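PDB 3UXF: fimbrial subunit type 1 from Actinomyces oris, which serves as the major structural subunit of the type 1 fimbriae that extend from the bacterial surface. Local coordinates for residues Leu229-Lys234 with Thr262-Asp267; Tyr258-Ala263 with Asn269-Gln274. All blocks are in the same frame, centred on the assembly; numbering follows the deposited sequence. Where two conformers were deposited one is given.

Both contacts involve strand 258-264 of one beta hairpin, and they share T262 and A263. Contact 2 is the hairpin's body: strands 258-264 and 269-275 are joined by a regular ladder of backbone bonds, with mainly apolar side chains interlocking on one face, and most of the residues that touch are buried. Contact 1 lies about 11 Å away, centre to centre, at the loop end of the same hairpin. It is a small surface contact, made by a lysine ammonium, loop carbonyl oxygens and a bridging water. N269 links the two: its side chain bonds to the amide of G265 and packs against K231, while its backbone pairs with L229 of the neighbouring strand.

Contact 1: Leu229-Lys234 with Thr262-Asp267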
loop_
_atom_site.group_PDB
_atom_site.type_symbol
_atom_site.label_atom_id
_atom_site.label_comp_id
_atom_site.label_asym_id
_atom_site.label_seq_id
_atom_site.Cartn_x
_atom_site.Cartn_y
_atom_site.Cartn_z
ATOM N N LEU A 229 4.108 -2.488 -12.531
ATOM C CA LEU A 229 3.492 -3.777 -12.865
ATOM C C LEU A 229 4.535 -4.824 -13.182
ATOM O O LEU A 229 5.428 -4.615 -13.993
ATOM C CB LEU A 229 2.658 -3.646 -14.138
ATOM C CG LEU A 229 1.401 -2.774 -14.062
ATOM C CD1 LEU A 229 0.854 -2.448 -15.431
ATOM C CD2 LEU A 229 0.361 -3.533 -13.222
ATOM N N ASP A 230 4.396 -5.983 -12.559
ATOM C CA ASP A 230 5.190 -7.122 -12.959
ATOM C C ASP A 230 4.926 -7.388 -14.444
ATOM O O ASP A 230 3.795 -7.289 -14.930
ATOM C CB ASP A 230 4.747 -8.300 -12.098
ATOM C CG ASP A 230 5.594 -9.542 -12.306
ATOM O OD1 ASP A 230 5.398 -10.223 -13.332
ATOM O OD2 ASP A 230 6.425 -9.868 -11.428
ATOM N N LYS A 231 5.989 -7.724 -15.165
ATOM C CA LYS A 231 5.827 -7.973 -16.591
ATOM C C LYS A 231 4.959 -9.169 -16.967
ATOM O O LYS A 231 4.530 -9.270 -18.126
ATOM C CB LYS A 231 7.188 -8.111 -17.257
ATOM C CG LYS A 231 7.966 -6.823 -17.260
ATOM C CD LYS A 231 8.889 -6.782 -18.458
ATOM C CE LYS A 231 9.479 -5.381 -18.592
ATOM N NZ LYS A 231 10.357 -5.241 -19.783
ATOM N N ARG A 232 4.623 -10.047 -16.020
ATOM C CA ARG A 232 3.671 -11.120 -16.304
ATOM C C ARG A 232 2.201 -10.673 -16.456
ATOM O O ARG A 232 1.386 -11.427 -16.964
ATOM C CB ARG A 232 3.772 -12.225 -15.252
ATOM C CG ARG A 232 5.065 -12.968 -15.266
ATOM C CD ARG A 232 5.229 -13.835 -14.009
ATOM N NE ARG A 232 5.561 -12.981 -12.850
ATOM C CZ ARG A 232 5.991 -13.443 -11.670
ATOM N NH1 ARG A 232 6.130 -14.750 -11.470
ATOM N NH2 ARG A 232 6.252 -12.590 -10.652
ATOM N N ILE A 233 1.866 -9.437 -16.035
ATOM C CA ILE A 233 0.517 -8.904 -16.158
ATOM C C ILE A 233 0.325 -8.319 -17.561
ATOM O O ILE A 233 1.242 -7.711 -18.101
ATOM C CB ILE A 233 0.324 -7.801 -15.090
ATOM C CG1 ILE A 233 0.357 -8.494 -13.724
ATOM C CG2 ILE A 233 -0.990 -7.065 -15.307
ATOM C CD1 ILE A 233 0.503 -7.512 -12.513
ATOM N N LYS A 234 -0.858 -8.515 -18.125
ATOM C CA LYS A 234 -1.194 -7.936 -19.429
ATOM C C LYS A 234 -1.483 -6.445 -19.239
ATOM O O LYS A 234 -2.571 -6.050 -18.825
ATOM C CB LYS A 234 -2.392 -8.656 -20.052
ATOM C CG LYS A 234 -2.134 -10.102 -20.419
ATOM C CD LYS A 234 -3.340 -10.642 -21.190
ATOM C CE LYS A 234 -3.148 -12.118 -21.532
ATOM N NZ LYS A 234 -2.021 -12.261 -22.475
ATOM N N THR A 262 -0.289 3.442 -20.094
ATOM C CA THR A 262 0.637 2.358 -19.775
ATOM C C THR A 262 1.893 2.473 -20.615
ATOM O O THR A 262 1.894 3.116 -21.678
ATOM C CB THR A 262 0.058 0.938 -19.981
ATOM O OG1 THR A 262 -0.400 0.778 -21.339
ATOM C CG2 THR A 262 -1.115 0.698 -19.050
ATOM N N ALA A 263 2.964 1.849 -20.143
ATOM C CA ALA A 263 4.252 1.954 -20.843
ATOM C C ALA A 263 5.106 0.738 -20.511
ATOM O O ALA A 263 5.068 0.219 -19.392
ATOM C CB ALA A 263 4.980 3.248 -20.471
ATOM N N GLU A 264 5.915 0.311 -21.481
ATOM C CA GLU A 264 6.900 -0.713 -21.228
ATOM C C GLU A 264 8.049 -0.165 -20.388
ATOM O O GLU A 264 8.514 0.952 -20.581
ATOM C CB GLU A 264 7.440 -1.211 -22.567
ATOM C CG GLU A 264 6.636 -2.302 -23.211
ATOM C CD GLU A 264 7.467 -3.560 -23.335
ATOM O OE1 GLU A 264 8.404 -3.556 -24.171
ATOM O OE2 GLU A 264 7.213 -4.526 -22.571
ATOM N N GLY A 265 8.545 -0.975 -19.469
ATOM C CA GLY A 265 9.660 -0.585 -18.666
ATOM C C GLY A 265 10.808 -1.569 -18.805
ATOM O O GLY A 265 10.762 -2.533 -19.610
ATOM N N LYS A 266 11.819 -1.332 -17.992
ATOM C CA LYS A 266 13.053 -2.110 -18.059
ATOM C C LYS A 266 12.863 -3.473 -17.428
ATOM O O LYS A 266 13.005 -4.489 -18.105
ATOM C CB LYS A 266 14.188 -1.337 -17.380
ATOM C CG LYS A 266 15.539 -2.043 -17.302
ATOM C CD LYS A 266 16.495 -1.174 -16.447
ATOM C CE LYS A 266 17.907 -1.729 -16.353
ATOM N NZ LYS A 266 17.991 -2.944 -15.500
ATOM N N ASP A 267 12.524 -3.481 -16.137
ATOM C CA ASP A 267 12.332 -4.718 -15.390
ATOM C C ASP A 267 10.873 -4.907 -15.005
ATOM O O ASP A 267 10.499 -5.946 -14.447
ATOM C CB ASP A 267 13.159 -4.707 -14.126
ATOM C CG ASP A 267 14.665 -4.779 -14.412
ATOM O OD1 ASP A 267 15.037 -5.342 -15.453
ATOM O OD2 ASP A 267 15.438 -4.270 -13.585
HETATM O O HOH W 1 8.450 -7.722 -13.814
#
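K231, in the type I beta turn from D230 to I233 that follows strand 224-229, reaches across to the loop of the hairpin formed by strands 258-264 and 269-275. Its side chain supplies nearly all of the direct contact. With CG beside the backbone N (chi1 -67°) and the chain extended from there on, the aliphatic part runs past D267, whose carbonyl carbon lies 3.9 Å from K231 CE. At the end of the lysine, NZ donates to two successive carbonyl oxygens, G265 O at 2.7 Å and K266 O at 3.2 Å. In both bonds the nitrogen stands above the carbonyl plane, by 36° at G265 and by 66° at K266, so neither oxygen is met on a lone pair. The E264 carboxylate lies nearby, its OE2 4.3 Å from K231 NZ, too far for a salt bridge but probably adding to the negative potential around the ammonium. Closer to the backbone, a water bridges the two loops: it accepts from K231 N at 2.8 Å and donates to D267 O.

The turn that presents the lysine is probably braced from within. D230 OD1 accepts from R232 N at 2.8 Å, closing an Asx turn, and takes a second bond from R232 NE, while R232 NH2 reaches D230 OD2 from above the carboxylate plane. In this salt bridge the guanidinium grips the carboxylate side-on, through NE and NH2; NH1 and NH2 also bond the carbonyl oxygens of N309 and D313, respectively. A type I turn combined with an Asx turn, its lysine binding backbone carbonyls of an adjacent hairpin loop, here joins two loops at the end of a sheet in a beta-sandwich pilin.

Contact 2: Tyr258-Ala263 with Asn269-Gln274; sequences YTLITA and NWATIQ
I273 fits between Y258 and L260 on one face of an antiparallel hairpin, both of its methyl ends touching the tyrosine and CD1 reaching on to L260. CG2, turned anti to the backbone N, rests 4.0 Å from Y258 CB, whereas CD1 meets L260 CD1 at 3.9 Å and also approaches the tyrosine ring obliquely. The L260 branch is in turn a bump between neighbours: besides I273 it touches A271, CD1 to CB at 4.0 Å. T262 and A271 form a non-hydrogen-bonded pair, their CA atoms 4.3 Å apart, and their side chains meet on this face, where T262 CG2 stands beside the A271 methyl and continues the row.

On the other face, I261 extends CD1 against the carboxamide of Q274, 3.8 Å from OE1, while the NE2 of that amide bonds to E224. W270 directs its indole away from strand 258-264, although A263 O lies at the ring's edge, near its plane. A water donates to I261 O and accepts from T272 OG1, a hydroxyl that itself accepts from W330 NE1.

Reciprocal backbone bonds at T259-Q274, I261-T272 and A263-W270 hold these surfaces in register.

Strand 269-275 is the inner member of the pair: its far edge bonds to strand 224-229, where V226 and R228 receive the W270 indole, whereas 258-264 is outermost. V242 of strand 241-245, in a separate sheet, covers Y258 and I273, and the loop residues W330 and P335 pack against W270 on the opposite face.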
loop_
_atom_site.group_PDB
_atom_site.type_symbol
_atom_site.label_atom_id
_atom_site.label_comp_id
_atom_site.label_asym_id
_atom_site.label_seq_id
_atom_site.Cartn_x
_atom_site.Cartn_y
_atom_site.Cartn_z
ATOM N N TYR A 258 -10.181 11.090 -15.986
ATOM C CA TYR A 258 -8.814 10.566 -15.908
ATOM C C TYR A 258 -8.461 9.887 -17.198
ATOM O O TYR A 258 -9.334 9.578 -18.016
ATOM C CB TYR A 258 -8.683 9.532 -14.769
ATOM C CG TYR A 258 -9.526 8.293 -14.972
ATOM C CD1 TYR A 258 -9.026 7.193 -15.659
ATOM C CD2 TYR A 258 -10.842 8.228 -14.502
ATOM C CE1 TYR A 258 -9.790 6.051 -15.842
ATOM C CE2 TYR A 258 -11.613 7.102 -14.684
ATOM C CZ TYR A 258 -11.092 6.031 -15.374
ATOM O OH TYR A 258 -11.879 4.920 -15.549
ATOM N N THR A 259 -7.172 9.672 -17.434
ATOM C CA THR A 259 -6.770 8.779 -18.519
ATOM C C THR A 259 -5.761 7.758 -17.977
ATOM O O THR A 259 -4.938 8.106 -17.096
ATOM C CB THR A 259 -6.210 9.565 -19.750
ATOM O OG1 THR A 259 -4.805 9.732 -19.643
ATOM C CG2 THR A 259 -6.781 10.950 -19.841
ATOM N N LEU A 260 -5.844 6.523 -18.488
ATOM C CA LEU A 260 -4.904 5.459 -18.142
ATOM C C LEU A 260 -3.783 5.498 -19.166
ATOM O O LEU A 260 -4.057 5.471 -20.369
ATOM C CB LEU A 260 -5.549 4.070 -18.198
ATOM C CG LEU A 260 -4.575 2.880 -18.080
ATOM C CD1 LEU A 260 -3.851 2.767 -16.737
ATOM C CD2 LEU A 260 -5.328 1.555 -18.319
ATOM N N ILE A 261 -2.545 5.609 -18.693
ATOM C CA ILE A 261 -1.373 5.591 -19.579
ATOM C C ILE A 261 -0.478 4.423 -19.207
ATOM O O ILE A 261 0.036 4.406 -18.091
ATOM C CB ILE A 261 -0.592 6.894 -19.445
ATOM C CG1 ILE A 261 -1.539 8.067 -19.698
ATOM C CG2 ILE A 261 0.624 6.925 -20.397
ATOM C CD1 ILE A 261 -1.013 9.363 -19.135
ATOM N N THR A 262 -0.289 3.442 -20.094
ATOM C CA THR A 262 0.637 2.358 -19.775
ATOM C C THR A 262 1.893 2.473 -20.615
ATOM O O THR A 262 1.894 3.116 -21.678
ATOM C CB THR A 262 0.058 0.938 -19.981
ATOM O OG1 THR A 262 -0.400 0.778 -21.339
ATOM C CG2 THR A 262 -1.115 0.698 -19.050
ATOM N N ALA A 263 2.964 1.849 -20.143
ATOM C CA ALA A 263 4.252 1.954 -20.843
ATOM C C ALA A 263 5.106 0.738 -20.511
ATOM O O ALA A 263 5.068 0.219 -19.392
ATOM C CB ALA A 263 4.980 3.248 -20.471
ATOM N N ASN A 269 6.651 -3.191 -16.145
ATOM C CA ASN A 269 5.903 -2.222 -16.926
ATOM C C ASN A 269 5.202 -1.270 -15.990
ATOM O O ASN A 269 5.406 -1.335 -14.769
ATOM C CB ASN A 269 4.898 -2.908 -17.838
ATOM C CG ASN A 269 5.578 -3.826 -18.817
ATOM O OD1 ASN A 269 6.621 -3.480 -19.355
ATOM N ND2 ASN A 269 5.007 -5.014 -19.036
ATOM N N TRP A 270 4.471 -0.328 -16.580
ATOM C CA TRP A 270 4.017 0.828 -15.811
ATOM C C TRP A 270 2.618 1.247 -16.225
ATOM O O TRP A 270 2.256 1.209 -17.405
ATOM C CB TRP A 270 4.967 2.012 -16.023
ATOM C CG TRP A 270 6.323 1.735 -15.567
ATOM C CD1 TRP A 270 7.378 1.276 -16.335
ATOM C CD2 TRP A 270 6.829 1.888 -14.241
ATOM N NE1 TRP A 270 8.488 1.144 -15.554
ATOM C CE2 TRP A 270 8.191 1.510 -14.265
ATOM C CE3 TRP A 270 6.272 2.316 -13.025
ATOM C CZ2 TRP A 270 9.009 1.541 -13.131
ATOM C CZ3 TRP A 270 7.108 2.354 -11.894
ATOM C CH2 TRP A 270 8.454 1.961 -11.961
ATOM N N ALA A 271 1.782 1.609 -15.233
ATOM C CA ALA A 271 0.440 2.096 -15.522
ATOM C C ALA A 271 0.228 3.323 -14.663
ATOM O O ALA A 271 0.421 3.263 -13.453
ATOM C CB ALA A 271 -0.591 1.051 -15.145
ATOM N N THR A 272 -0.170 4.429 -15.276
ATOM C CA THR A 272 -0.454 5.649 -14.528
ATOM C C THR A 272 -1.915 6.019 -14.740
ATOM O O THR A 272 -2.401 6.079 -15.889
ATOM C CB THR A 272 0.392 6.815 -15.060
ATOM O OG1 THR A 272 1.777 6.499 -14.883
ATOM C CG2 THR A 272 0.093 8.099 -14.275
ATOM N N ILE A 273 -2.625 6.274 -13.641
ATOM C CA ILE A 273 -3.929 6.915 -13.724
ATOM C C ILE A 273 -3.675 8.390 -13.471
ATOM O O ILE A 273 -3.196 8.771 -12.405
ATOM C CB ILE A 273 -4.932 6.333 -12.691
ATOM C CG1 ILE A 273 -5.287 4.884 -13.014
ATOM C CG2 ILE A 273 -6.192 7.219 -12.579
ATOM C CD1 ILE A 273 -6.092 4.681 -14.250
ATOM N N GLN A 274 -3.930 9.197 -14.487
ATOM C CA GLN A 274 -3.651 10.628 -14.435
ATOM C C GLN A 274 -4.975 11.374 -14.447
ATOM O O GLN A 274 -5.736 11.254 -15.391
ATOM C CB GLN A 274 -2.792 10.986 -15.654
ATOM C CG GLN A 274 -2.441 12.483 -15.819
ATOM C CD GLN A 274 -1.781 12.702 -17.181
ATOM O OE1 GLN A 274 -2.464 12.724 -18.206
ATOM N NE2 GLN A 274 -0.441 12.767 -17.197
HETATM O O HOH W 2 2.594 5.009 -17.055
#